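Local coordinates for protein transcription regulator AmtR (Mycobacterium smegmatis, PDB 5E57) that probably binds DNA as a TetR-family transcription factor, with a helix-turn-helix motif and a ligand-binding domain, and takes part in nitrogen regulation, at residues A17-L20 and F21-G25; V40-A43 and S44-H48; L88-Y91 and D92-L96; I177-G180 and A181-L185. All coordinates share one frame; numbering follows the deposited sequence.

Interaction 1 (A17-L20 and F21-G25); sequences AAEL and FTTHG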
ATOM      1  N   ALA A  17     -10.539  18.175  -9.487  1.00 20.69           N
ATOM      2  CA  ALA A  17      -9.222  17.617  -9.819  1.00 24.11           C
ATOM      3  C   ALA A  17      -8.983  16.282  -9.087  1.00 23.28           C
ATOM      4  O   ALA A  17      -8.340  15.360  -9.653  1.00 30.06           O
ATOM      5  CB  ALA A  17      -8.122  18.607  -9.447  1.00 23.30           C
ATOM      6  N   ALA A  18      -9.437  16.184  -7.833  1.00 22.40           N
ATOM      7  CA  ALA A  18      -9.178  14.902  -7.073  1.00 22.18           C
ATOM      8  C   ALA A  18      -9.897  13.766  -7.795  1.00 20.86           C
ATOM      9  O   ALA A  18      -9.428  12.656  -7.925  1.00 20.10           O
ATOM     10  CB  ALA A  18      -9.647  15.022  -5.623  1.00 23.40           C
ATOM     11  N   GLU A  19     -11.060  14.073  -8.306  1.00 22.48           N
ATOM     12  CA  GLU A  19     -11.803  13.069  -9.041  1.00 23.57           C
ATOM     13  C   GLU A  19     -11.050  12.600 -10.301  1.00 24.18           C
ATOM     14  O   GLU A  19     -10.893  11.401 -10.541  1.00 23.93           O
ATOM     15  CB  GLU A  19     -13.191  13.588  -9.417  1.00 24.86           C
ATOM     16  CG  GLU A  19     -13.887  12.616 -10.369  1.00 27.60           C
ATOM     17  CD  GLU A  19     -15.381  12.877 -10.522  1.00 32.64           C
ATOM     18  OE1 GLU A  19     -15.874  13.881 -10.017  1.00 33.04           O
ATOM     19  OE2 GLU A  19     -16.035  12.064 -11.190  1.00 32.96           O
ATOM     20  N   LEU A  20     -10.636  13.550 -11.127  1.00 22.88           N
ATOM     21  CA  LEU A  20     -10.049  13.245 -12.405  1.00 21.88           C
ATOM     22  C   LEU A  20      -8.701  12.660 -12.174  1.00 22.12           C
ATOM     23  O   LEU A  20      -8.295  11.730 -12.891  1.00 22.28           O
ATOM     24  CB  LEU A  20      -9.954  14.504 -13.271  1.00 24.47           C
ATOM     25  CG  LEU A  20     -11.307  15.103 -13.630  1.00 26.69           C
ATOM     26  CD1 LEU A  20     -11.200  16.576 -13.879  1.00 29.14           C
ATOM     27  CD2 LEU A  20     -11.912  14.365 -14.829  1.00 29.11           C
ATOM     28  N   PHE A  21      -7.961  13.173 -11.193  1.00 20.94           N
ATOM     29  CA  PHE A  21      -6.624  12.599 -11.027  1.00 20.39           C
ATOM     30  C   PHE A  21      -6.716  11.174 -10.555  1.00 21.38           C
ATOM     31  O   PHE A  21      -5.880  10.341 -10.934  1.00 20.09           O
ATOM     32  CB  PHE A  21      -5.764  13.351 -10.020  1.00 20.76           C
ATOM     33  CG  PHE A  21      -5.440  14.798 -10.410  1.00 20.88           C
ATOM     34  CD1 PHE A  21      -5.529  15.221 -11.678  1.00 20.57           C
ATOM     35  CD2 PHE A  21      -4.961  15.670  -9.464  1.00 21.20           C
ATOM     36  CE1 PHE A  21      -5.223  16.528 -12.032  1.00 22.25           C
ATOM     37  CE2 PHE A  21      -4.661  16.987  -9.787  1.00 23.18           C
ATOM     38  CZ  PHE A  21      -4.796  17.421 -11.087  1.00 23.78           C
ATOM     39  N   THR A  22      -7.683  10.868  -9.678  1.00 20.93           N
ATOM     40  CA  THR A  22      -7.732   9.505  -9.124  1.00 21.85           C
ATOM     41  C   THR A  22      -8.482   8.531 -10.017  1.00 24.51           C
ATOM     42  O   THR A  22      -8.283   7.341  -9.908  1.00 27.00           O
ATOM     43  CB  THR A  22      -8.404   9.459  -7.775  1.00 20.28           C
ATOM     44  OG1 THR A  22      -9.654  10.151  -7.866  1.00 23.12           O
ATOM     45  CG2 THR A  22      -7.508  10.126  -6.744  1.00 22.69           C
ATOM     46  N   THR A  23      -9.349   9.020 -10.880  1.00 25.38           N
ATOM     47  CA  THR A  23     -10.112   8.096 -11.708  1.00 27.85           C
ATOM     48  C   THR A  23      -9.753   8.157 -13.175  1.00 26.02           C
ATOM     49  O   THR A  23     -10.057   7.207 -13.893  1.00 27.71           O
ATOM     50  CB  THR A  23     -11.658   8.286 -11.525  1.00 27.53           C
ATOM     51  OG1 THR A  23     -12.049   9.578 -11.955  1.00 27.11           O
ATOM     52  CG2 THR A  23     -12.044   8.128 -10.088  1.00 29.54           C
ATOM     53  N   HIS A  24      -9.134   9.240 -13.640  1.00 28.26           N
ATOM     54  CA  HIS A  24      -8.632   9.285 -15.024  1.00 30.34           C
ATOM     55  C   HIS A  24      -7.083   9.320 -15.093  1.00 29.33           C
ATOM     56  O   HIS A  24      -6.490   8.642 -15.893  1.00 24.27           O
ATOM     57  CB  HIS A  24      -9.303  10.455 -15.782  1.00 32.84           C
ATOM     58  CG  HIS A  24     -10.788  10.254 -15.989  1.00 45.02           C
ATOM     59  ND1 HIS A  24     -11.714  10.313 -14.958  1.00 50.89           N
ATOM     60  CD2 HIS A  24     -11.504   9.944 -17.106  1.00 47.10           C
ATOM     61  CE1 HIS A  24     -12.924  10.040 -15.424  1.00 42.78           C
ATOM     62  NE2 HIS A  24     -12.823   9.821 -16.723  1.00 43.94           N
ATOM     63  N   GLY A  25      -6.411  10.113 -14.272  1.00 23.92           N
ATOM     64  CA  GLY A  25      -4.972  10.075 -14.271  1.00 24.42           C
ATOM     65  C   GLY A  25      -4.468  11.480 -14.042  1.00 26.10           C
ATOM     66  O   GLY A  25      -5.187  12.442 -14.279  1.00 26.40           O
TER

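Interaction 2 (V40-A43 and S44-H48); sequences VRQA and SLYHH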
ATOM      1  N   VAL A  40     -16.095  26.757 -15.223  1.00 37.92           N
ATOM      2  CA  VAL A  40     -15.494  28.078 -15.201  1.00 34.99           C
ATOM      3  C   VAL A  40     -14.497  28.156 -16.349  1.00 33.36           C
ATOM      4  O   VAL A  40     -14.088  27.155 -16.927  1.00 36.69           O
ATOM      5  CB  VAL A  40     -14.730  28.417 -13.887  1.00 34.55           C
ATOM      6  CG1 VAL A  40     -15.623  28.423 -12.645  1.00 32.38           C
ATOM      7  CG2 VAL A  40     -13.546  27.489 -13.679  1.00 33.71           C
ATOM      8  N   ARG A  41     -14.086  29.364 -16.674  1.00 32.46           N
ATOM      9  CA  ARG A  41     -13.130  29.531 -17.715  1.00 33.19           C
ATOM     10  C   ARG A  41     -11.763  29.013 -17.218  1.00 28.11           C
ATOM     11  O   ARG A  41     -11.380  29.248 -16.069  1.00 28.36           O
ATOM     12  CB  ARG A  41     -13.067  31.005 -18.123  1.00 33.37           C
ATOM     13  CG  ARG A  41     -14.331  31.572 -18.790  1.00 35.03           C
ATOM     14  CD  ARG A  41     -14.231  33.091 -18.953  1.00 33.47           C
ATOM     15  NE  ARG A  41     -14.218  33.819 -17.665  1.00 35.75           N
ATOM     16  CZ  ARG A  41     -13.143  34.264 -16.999  1.00 35.56           C
ATOM     17  NH1 ARG A  41     -11.885  34.083 -17.426  1.00 36.83           N
ATOM     18  NH2 ARG A  41     -13.331  34.895 -15.851  1.00 39.28           N
ATOM     19  N   GLN A  42     -11.014  28.364 -18.099  1.00 26.21           N
ATOM     20  CA  GLN A  42      -9.679  27.882 -17.753  1.00 26.82           C
ATOM     21  C   GLN A  42      -8.793  28.986 -17.107  1.00 30.03           C
ATOM     22  O   GLN A  42      -8.101  28.796 -16.096  1.00 24.74           O
ATOM     23  CB  GLN A  42      -9.067  27.283 -19.014  1.00 27.45           C
ATOM     24  CG  GLN A  42      -7.749  26.637 -18.763  1.00 27.99           C
ATOM     25  CD  GLN A  42      -7.281  25.845 -19.936  1.00 30.35           C
ATOM     26  OE1 GLN A  42      -7.765  25.999 -21.094  1.00 32.57           O
ATOM     27  NE2 GLN A  42      -6.315  25.015 -19.685  1.00 28.71           N
ATOM     28  N   ALA A  43      -8.889  30.192 -17.665  1.00 30.46           N
ATOM     29  CA  ALA A  43      -8.126  31.354 -17.181  1.00 31.19           C
ATOM     30  C   ALA A  43      -8.520  31.767 -15.744  1.00 32.64           C
ATOM     31  O   ALA A  43      -7.658  32.261 -14.977  1.00 33.68           O
ATOM     32  CB  ALA A  43      -8.309  32.535 -18.165  1.00 29.83           C
ATOM     33  N   SER A  44      -9.801  31.576 -15.364  1.00 31.99           N
ATOM     34  CA  SER A  44     -10.230  31.874 -14.006  1.00 32.55           C
ATOM     35  C   SER A  44      -9.571  30.896 -13.043  1.00 30.27           C
ATOM     36  O   SER A  44      -9.143  31.228 -11.931  1.00 32.28           O
ATOM     37  CB  SER A  44     -11.742  31.826 -13.860  1.00 36.71           C
ATOM     38  OG  SER A  44     -12.212  30.493 -14.050  1.00 41.31           O
ATOM     39  N   LEU A  45      -9.456  29.674 -13.481  1.00 31.54           N
ATOM     40  CA  LEU A  45      -8.825  28.647 -12.631  1.00 31.46           C
ATOM     41  C   LEU A  45      -7.407  29.049 -12.194  1.00 29.67           C
ATOM     42  O   LEU A  45      -7.066  28.831 -11.016  1.00 24.31           O
ATOM     43  CB  LEU A  45      -8.823  27.316 -13.368  1.00 32.88           C
ATOM     44  CG  LEU A  45      -8.275  26.085 -12.698  1.00 33.79           C
ATOM     45  CD1 LEU A  45      -8.687  24.872 -13.547  1.00 39.23           C
ATOM     46  CD2 LEU A  45      -6.786  26.155 -12.612  1.00 31.57           C
ATOM     47  N   TYR A  46      -6.635  29.715 -13.070  1.00 25.72           N
ATOM     48  CA  TYR A  46      -5.254  30.022 -12.731  1.00 26.05           C
ATOM     49  C   TYR A  46      -5.066  30.950 -11.617  1.00 26.05           C
ATOM     50  O   TYR A  46      -3.946  31.019 -11.077  1.00 25.02           O
ATOM     51  CB  TYR A  46      -4.385  30.482 -13.928  1.00 26.03           C
ATOM     52  CG  TYR A  46      -4.413  29.511 -15.051  1.00 25.31           C
ATOM     53  CD1 TYR A  46      -4.290  28.165 -14.814  1.00 24.39           C
ATOM     54  CD2 TYR A  46      -4.605  29.919 -16.346  1.00 25.27           C
ATOM     55  CE1 TYR A  46      -4.359  27.270 -15.853  1.00 25.68           C
ATOM     56  CE2 TYR A  46      -4.659  29.032 -17.386  1.00 25.99           C
ATOM     57  CZ  TYR A  46      -4.540  27.704 -17.147  1.00 24.75           C
ATOM     58  OH  TYR A  46      -4.587  26.772 -18.190  1.00 23.19           O
ATOM     59  N   HIS A  47      -6.117  31.678 -11.241  1.00 29.84           N
ATOM     60  CA  HIS A  47      -5.996  32.638 -10.133  1.00 29.45           C
ATOM     61  C   HIS A  47      -6.281  31.978  -8.816  1.00 31.30           C
ATOM     62  O   HIS A  47      -6.069  32.586  -7.783  1.00 32.13           O
ATOM     63  CB  HIS A  47      -6.844  33.892 -10.352  1.00 34.18           C
ATOM     64  CG  HIS A  47      -6.457  34.629 -11.595  1.00 34.76           C
ATOM     65  ND1 HIS A  47      -5.179  35.095 -11.811  1.00 31.03           N
ATOM     66  CD2 HIS A  47      -7.142  34.852 -12.736  1.00 34.61           C
ATOM     67  CE1 HIS A  47      -5.112  35.618 -13.018  1.00 32.40           C
ATOM     68  NE2 HIS A  47      -6.288  35.483 -13.598  1.00 33.74           N
ATOM     69  N   HIS A  48      -6.655  30.696  -8.865  1.00 29.81           N
ATOM     70  CA  HIS A  48      -6.646  29.852  -7.667  1.00 28.24           C
ATOM     71  C   HIS A  48      -5.414  28.944  -7.632  1.00 28.23           C
ATOM     72  O   HIS A  48      -4.724  28.833  -6.624  1.00 25.70           O
ATOM     73  CB  HIS A  48      -7.915  29.061  -7.655  1.00 30.45           C
ATOM     74  CG  HIS A  48      -9.145  29.922  -7.582  1.00 30.90           C
ATOM     75  ND1 HIS A  48      -9.462  30.676  -6.471  1.00 32.40           N
ATOM     76  CD2 HIS A  48     -10.142  30.136  -8.471  1.00 31.63           C
ATOM     77  CE1 HIS A  48     -10.607  31.312  -6.665  1.00 32.14           C
ATOM     78  NE2 HIS A  48     -11.045  31.004  -7.873  1.00 34.09           N
TER
HETATM   79  O   HOH W   1     -15.161  31.374 -15.044  1.00 30.72           O
HETATM   80  O   HOH W   2      -7.209  35.375 -16.173  1.00 29.26           O

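Interaction 3 (L88-Y91 and D92-L96); sequences LVIY and DASQL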
ATOM      1  N   LEU A  88      -2.811   7.779  16.924  1.00 20.00           N
ATOM      2  CA  LEU A  88      -2.417   8.310  15.630  1.00 19.57           C
ATOM      3  C   LEU A  88      -2.981   7.424  14.486  1.00 19.38           C
ATOM      4  O   LEU A  88      -3.461   7.943  13.500  1.00 22.43           O
ATOM      5  CB  LEU A  88      -0.891   8.379  15.535  1.00 21.46           C
ATOM      6  CG  LEU A  88      -0.269   8.806  14.195  1.00 19.89           C
ATOM      7  CD1 LEU A  88      -0.772  10.147  13.734  1.00 20.02           C
ATOM      8  CD2 LEU A  88       1.257   8.816  14.350  1.00 19.70           C
ATOM      9  N   VAL A  89      -2.886   6.111  14.645  1.00 18.00           N
ATOM     10  CA  VAL A  89      -3.305   5.165  13.593  1.00 20.09           C
ATOM     11  C   VAL A  89      -4.810   5.354  13.352  1.00 21.25           C
ATOM     12  O   VAL A  89      -5.270   5.492  12.206  1.00 19.75           O
ATOM     13  CB  VAL A  89      -3.009   3.727  14.050  1.00 18.68           C
ATOM     14  CG1 VAL A  89      -3.614   2.717  13.144  1.00 19.00           C
ATOM     15  CG2 VAL A  89      -1.508   3.463  14.056  1.00 20.11           C
ATOM     16  N   ILE A  90      -5.603   5.446  14.418  1.00 20.44           N
ATOM     17  CA  ILE A  90      -7.046   5.577  14.181  1.00 21.23           C
ATOM     18  C   ILE A  90      -7.301   6.870  13.444  1.00 20.51           C
ATOM     19  O   ILE A  90      -7.967   6.887  12.440  1.00 20.28           O
ATOM     20  CB  ILE A  90      -7.845   5.563  15.464  1.00 20.42           C
ATOM     21  CG1 ILE A  90      -7.645   4.233  16.170  1.00 22.74           C
ATOM     22  CG2 ILE A  90      -9.331   5.883  15.225  1.00 19.97           C
ATOM     23  CD1 ILE A  90      -7.849   2.973  15.372  1.00 21.78           C
ATOM     24  N   TYR A  91      -6.694   7.952  13.897  1.00 20.29           N
ATOM     25  CA  TYR A  91      -6.972   9.239  13.343  1.00 18.27           C
ATOM     26  C   TYR A  91      -6.576   9.270  11.936  1.00 18.03           C
ATOM     27  O   TYR A  91      -7.314   9.776  11.068  1.00 21.35           O
ATOM     28  CB  TYR A  91      -6.216  10.332  14.119  1.00 20.57           C
ATOM     29  CG  TYR A  91      -6.425  11.727  13.591  1.00 21.90           C
ATOM     30  CD1 TYR A  91      -7.557  12.479  13.969  1.00 23.26           C
ATOM     31  CD2 TYR A  91      -5.531  12.306  12.717  1.00 20.56           C
ATOM     32  CE1 TYR A  91      -7.763  13.768  13.497  1.00 24.31           C
ATOM     33  CE2 TYR A  91      -5.698  13.641  12.277  1.00 22.09           C
ATOM     34  CZ  TYR A  91      -6.820  14.377  12.663  1.00 22.94           C
ATOM     35  OH  TYR A  91      -7.049  15.679  12.241  1.00 22.68           O
ATOM     36  N   ASP A  92      -5.398   8.759  11.668  1.00 17.08           N
ATOM     37  CA  ASP A  92      -4.859   8.891  10.298  1.00 17.83           C
ATOM     38  C   ASP A  92      -5.616   7.944   9.351  1.00 16.68           C
ATOM     39  O   ASP A  92      -6.053   8.351   8.261  1.00 17.65           O
ATOM     40  CB  ASP A  92      -3.358   8.553  10.327  1.00 17.32           C
ATOM     41  CG  ASP A  92      -2.599   9.058   9.123  1.00 18.87           C
ATOM     42  OD1 ASP A  92      -3.216   9.637   8.189  1.00 18.32           O
ATOM     43  OD2 ASP A  92      -1.357   8.796   9.128  1.00 19.69           O
ATOM     44  N   ALA A  93      -5.738   6.663   9.724  1.00 19.00           N
ATOM     45  CA  ALA A  93      -6.463   5.702   8.872  1.00 17.39           C
ATOM     46  C   ALA A  93      -7.897   6.228   8.622  1.00 17.67           C
ATOM     47  O   ALA A  93      -8.428   6.164   7.456  1.00 19.75           O
ATOM     48  CB  ALA A  93      -6.478   4.361   9.550  1.00 17.62           C
ATOM     49  N   SER A  94      -8.534   6.741   9.665  1.00 19.26           N
ATOM     50  CA  SER A  94      -9.860   7.369   9.445  1.00 20.90           C
ATOM     51  C   SER A  94      -9.869   8.467   8.411  1.00 24.29           C
ATOM     52  O   SER A  94     -10.752   8.498   7.496  1.00 23.66           O
ATOM     53  CB  SER A  94     -10.427   7.917  10.716  1.00 21.33           C
ATOM     54  OG  SER A  94     -10.442   6.916  11.730  1.00 22.59           O
ATOM     55  N   GLN A  95      -8.921   9.402   8.507  1.00 23.28           N
ATOM     56  CA  GLN A  95      -8.871  10.487   7.498  1.00 22.73           C
ATOM     57  C   GLN A  95      -8.633   9.997   6.041  1.00 24.42           C
ATOM     58  O   GLN A  95      -9.251  10.509   5.086  1.00 23.94           O
ATOM     59  CB  GLN A  95      -7.787  11.495   7.870  1.00 26.45           C
ATOM     60  CG  GLN A  95      -8.280  12.477   8.935  1.00 34.45           C
ATOM     61  CD  GLN A  95      -7.660  13.865   8.790  1.00 38.71           C
ATOM     62  OE1 GLN A  95      -8.109  14.847   9.415  1.00 34.81           O
ATOM     63  NE2 GLN A  95      -6.612  13.950   7.964  1.00 39.99           N
ATOM     64  N   LEU A  96      -7.749   9.018   5.878  1.00 21.95           N
ATOM     65  CA  LEU A  96      -7.552   8.388   4.567  1.00 23.82           C
ATOM     66  C   LEU A  96      -8.798   7.644   4.098  1.00 25.28           C
ATOM     67  O   LEU A  96      -9.037   7.545   2.895  1.00 29.93           O
ATOM     68  CB  LEU A  96      -6.365   7.436   4.553  1.00 22.44           C
ATOM     69  CG  LEU A  96      -4.966   8.037   4.781  1.00 21.73           C
ATOM     70  CD1 LEU A  96      -3.880   6.976   4.793  1.00 21.60           C
ATOM     71  CD2 LEU A  96      -4.645   9.094   3.752  1.00 23.32           C
TER

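Interaction 4 (I177-G180 and A181-L185); sequences IGEG and ALRVL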
ATOM      1  N   ILE A 177      -7.140  -1.785  11.583  1.00 20.43           N
ATOM      2  CA  ILE A 177      -5.795  -1.382  11.320  1.00 23.95           C
ATOM      3  C   ILE A 177      -5.040  -1.041  12.635  1.00 22.24           C
ATOM      4  O   ILE A 177      -3.883  -1.373  12.774  1.00 21.94           O
ATOM      5  CB  ILE A 177      -5.811  -0.148  10.392  1.00 22.84           C
ATOM      6  CG1 ILE A 177      -6.289  -0.591   9.002  1.00 23.81           C
ATOM      7  CG2 ILE A 177      -4.442   0.530  10.339  1.00 23.00           C
ATOM      8  CD1 ILE A 177      -5.250  -1.347   8.244  1.00 23.47           C
ATOM      9  N   GLY A 178      -5.749  -0.381  13.543  1.00 19.48           N
ATOM     10  CA  GLY A 178      -5.244  -0.011  14.824  1.00 21.37           C
ATOM     11  C   GLY A 178      -4.820  -1.226  15.597  1.00 21.90           C
ATOM     12  O   GLY A 178      -3.725  -1.250  16.109  1.00 22.78           O
ATOM     13  N   GLU A 179      -5.656  -2.271  15.627  1.00 20.24           N
ATOM     14  CA  GLU A 179      -5.234  -3.473  16.324  1.00 23.39           C
ATOM     15  C   GLU A 179      -3.978  -4.163  15.686  1.00 22.18           C
ATOM     16  O   GLU A 179      -3.058  -4.552  16.390  1.00 20.10           O
ATOM     17  CB  GLU A 179      -6.385  -4.474  16.412  1.00 24.32           C
ATOM     18  CG  GLU A 179      -5.875  -5.692  17.154  1.00 31.03           C
ATOM     19  CD  GLU A 179      -6.971  -6.618  17.672  1.00 34.42           C
ATOM     20  OE1 GLU A 179      -8.182  -6.214  17.672  1.00 28.53           O
ATOM     21  OE2 GLU A 179      -6.540  -7.743  18.050  1.00 36.66           O
ATOM     22  N   GLY A 180      -3.993  -4.309  14.364  1.00 21.92           N
ATOM     23  CA  GLY A 180      -2.881  -4.890  13.652  1.00 21.72           C
ATOM     24  C   GLY A 180      -1.579  -4.158  13.843  1.00 22.05           C
ATOM     25  O   GLY A 180      -0.533  -4.794  13.973  1.00 22.12           O
ATOM     26  N   ALA A 181      -1.645  -2.826  13.834  1.00 20.41           N
ATOM     27  CA  ALA A 181      -0.444  -2.020  13.896  1.00 23.05           C
ATOM     28  C   ALA A 181       0.234  -2.201  15.232  1.00 23.94           C
ATOM     29  O   ALA A 181       1.456  -2.234  15.300  1.00 26.53           O
ATOM     30  CB  ALA A 181      -0.769  -0.555  13.670  1.00 26.06           C
ATOM     31  N   LEU A 182      -0.560  -2.410  16.272  1.00 23.96           N
ATOM     32  CA  LEU A 182      -0.063  -2.814  17.572  1.00 23.06           C
ATOM     33  C   LEU A 182       0.362  -4.276  17.727  1.00 25.30           C
ATOM     34  O   LEU A 182       1.445  -4.533  18.308  1.00 24.96           O
ATOM     35  CB  LEU A 182      -1.033  -2.295  18.651  1.00 26.06           C
ATOM     36  CG  LEU A 182      -0.480  -0.825  18.626  1.00 32.25           C
ATOM     37  CD1 LEU A 182      -1.401   0.241  18.105  1.00 30.39           C
ATOM     38  CD2 LEU A 182       0.236  -0.455  19.908  1.00 32.68           C
ATOM     39  N   ARG A 183      -0.380  -5.226  17.162  1.00 22.96           N
ATOM     40  CA  ARG A 183       0.145  -6.594  17.189  1.00 23.77           C
ATOM     41  C   ARG A 183       1.444  -6.841  16.510  1.00 21.59           C
ATOM     42  O   ARG A 183       2.243  -7.694  16.975  1.00 23.28           O
ATOM     43  CB  ARG A 183      -0.852  -7.609  16.673  1.00 25.40           C
ATOM     44  CG  ARG A 183      -2.034  -7.670  17.554  1.00 24.62           C
ATOM     45  CD  ARG A 183      -2.947  -8.734  17.031  1.00 30.29           C
ATOM     46  NE  ARG A 183      -4.179  -8.642  17.768  1.00 28.75           N
ATOM     47  CZ  ARG A 183      -4.442  -9.370  18.808  1.00 33.18           C
ATOM     48  NH1 ARG A 183      -3.562 -10.315  19.216  1.00 35.19           N
ATOM     49  NH2 ARG A 183      -5.612  -9.174  19.441  1.00 34.29           N
ATOM     50  N   VAL A 184       1.727  -6.115  15.443  1.00 19.96           N
ATOM     51  CA  VAL A 184       2.962  -6.397  14.700  1.00 20.31           C
ATOM     52  C   VAL A 184       4.130  -5.931  15.504  1.00 21.92           C
ATOM     53  O   VAL A 184       5.283  -6.349  15.220  1.00 26.34           O
ATOM     54  CB  VAL A 184       3.106  -5.739  13.298  1.00 20.59           C
ATOM     55  CG1 VAL A 184       2.123  -6.334  12.370  1.00 23.37           C
ATOM     56  CG2 VAL A 184       2.929  -4.227  13.341  1.00 19.98           C
ATOM     57  N   LEU A 185       3.860  -5.066  16.475  1.00 22.43           N
ATOM     58  CA  LEU A 185       4.933  -4.594  17.354  1.00 25.37           C
ATOM     59  C   LEU A 185       5.105  -5.410  18.638  1.00 27.30           C
ATOM     60  O   LEU A 185       5.918  -5.057  19.454  1.00 29.28           O
ATOM     61  CB  LEU A 185       4.648  -3.178  17.767  1.00 22.72           C
ATOM     62  CG  LEU A 185       4.450  -2.225  16.618  1.00 22.92           C
ATOM     63  CD1 LEU A 185       4.120  -0.853  17.204  1.00 21.34           C
ATOM     64  CD2 LEU A 185       5.657  -2.184  15.708  1.00 22.67           C
TER

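Interaction 1 (A17-L20 and F21-G25)
Phe21 lies back against Ala17 one helical turn earlier. The CB of Ala17 stands over a face of the Phe21 ring, 4.1 Å from its centroid and 24° off the normal, a CH-pi contact whose nearest ring atom is CE2. The carbonyl oxygen of Ala17 also sits over a face, toward the rim, while it accepts the backbone N-H of Phe21 at 2.7 Å. With CG of Phe21 beside its own backbone N (chi1 -64°), the ring is carried back along the helix to this place. At the next two residues, threonine hydroxyls double the backbone bonds. Thr22 OG1 reaches Ala18 O at 2.5 Å, and Thr23 OG1 reaches Glu19 O at 2.6 Å; each oxygen also takes the N-H of the same threonine. At Glu19 O the two donors come from opposite faces of the carbonyl plane, the hydroxyl 42° out of it. Thr23 OG1 in turn accepts a hydrogen bond from His24 ND1 at 3.1 Å. This is the C-terminal end of helix 9-23, the first helix of the TetR-type DNA-binding domain. Here Leu20 O accepts both His24 N and Gly25 N, the latter at 2.8 Å and in the carbonyl plane, and Gly25 leaves the helix with positive phi. Farther out, Ile34 of helix 31-38 meets Ala17, Leu20 and Phe21, whereas Ile55 and Leu59 of helix 52-61 pack on Ala17 and Phe21 respectively. Tyr26 meets the Phe21 ring edge-to-face, and Thr23 packs on Arg113 of the second subunit.

Interaction 2 (V40-A43 and S44-H48)
Ser44 turns its hydroxyl back to Arg41, the residue at the N-cap position of helix 42-45. Its CB lies over one face of the Arg41 guanidinium, with NH2 4.0 Å away. From there OG is set between the backbone N and the carbonyl carbon (chi1 66°), which directs it to Arg41 O at 2.5 Å, in the carbonyl plane and on a lone pair. The same OG touches CB and CG2 of Val40, both at 3.3 Å, and receives a hydrogen bond from a water that in turn accepts the N-H of Arg41 at 2.8 Å. Arg41 O is also bonded by Leu45 N, at 3.3 Å, so a hydroxyl and an amide hold the carbonyl that opens this short helix. One residue further along, a face of the Tyr46 ring is turned to Gln42 O, which stands 3.6 Å above its centre. The extended Gln42 chain passes the phenol end, its CG 3.2 Å from Tyr46 OH, and the amide and ring planes are 42° apart. Thr31 OG1 bonds both Gln42 NE2 and Tyr46 OH, tying the two side chains to the preceding helix. The segment belongs to the predicted helix-turn-helix, in which helix 42-45 is consistent with the recognition helix of TetR proteins. Leu45 packs inward on Ile34 and Ala35 of helix 31-38, and His48 rests on Ala9 and Ile13 of helix 9-23.

Interaction 3 (L88-Y91 and D92-L96)
Tyr91 and Gln95 lie side by side on helix 82-98 and point the same way, with ring and amide planes 33° apart. This helix belongs to the all-helical ligand-binding domain of the TetR fold, and the pair faces helix 65-75, where Tyr91 packs on Glu66 and Leu70 and Gln95 on Pro67. CG of Gln95 stands over one face of the Tyr91 ring. Tyr91 swings its ring out from the helix because CG is anti to the backbone N (chi1 179°), while the Gln95 chain bends at chi2 to run alongside. Asp92 leaves the helix in another direction: its CB touches Leu88 O at 3.2 Å, and OD2 is hydrogen-bonded by Tyr131 OH of helix 118-142. A bound acetate, probably picked up from the crystallisation solution, lies about 3 Å from the Asp92 side chain at nearest atoms. Val89 and Leu96 pack on Val156 of helix 151-165, and Ala93 and Ser94 meet Pro174 of helix 173-183. Ser94 folds its hydroxyl back to Ile90. There Ile90 O takes Ser94 OG at 2.6 Å and Ser94 N at 2.8 Å from opposite faces of its plane, the hydroxyl lying 40° out of that plane.

Interaction 4 (I177-G180 and A181-L185)
Ile177 O accepts the N-H of Ala181 at 2.9 Å, and Glu179 O takes that of Arg183 at the same distance. Beyond this second bond, the two side chains run side by side in the same direction. Glu179 is extended, with CG anti to the backbone N (chi1 -180°), and Arg183 is extended from CG to NE, which brings the carboxylate beside the guanidinium edge. A salt bridge is modelled there, but its detail is doubtful because OE2 of Glu179 and NH2 of Arg183 stand too close. CG of Arg183 also lies 3.5 Å from Glu179 O. All this is on helix 173-183, near the C-terminal part of the ligand-binding domain, where in TetR proteins late helices commonly build the dimer interface. Accordingly, Glu179 packs on Pro145 of the second subunit, Arg183 on Val184 of that subunit, and Val184 on its Gly180. Gly180 O receives the N-H of Val184 at 3.0 Å and is flanked by both methyls of that valine, CG1 at 3.5 Å. Leu182 lays CD1 3.4 Å from Gly178 O and packs on His86, Val138 and Phe191 from three other helices.

How the interactions relate
The four contacts follow one another along the chain, each within a single helix or around its end. Interactions 1 and 2 share the N-terminal DNA-binding region, on helices 9-23 and 42-45, with centres 18 Å apart and no direct touch; helix 31-38 packs against both. Interactions 3 and 4 lie in the ligand-binding domain, centres 13 Å apart, and touch where Val89 of helix 82-98 packs on Ile177, Gly178 and Ala181 of helix 173-183. Interactions 2 and 4 are farthest apart, about 45 Å between centres, on opposite sides of the chain's centre. Interactions 1 and 4 both reach the second subunit, so both the DNA-binding and the ligand-binding regions touch the partner subunit.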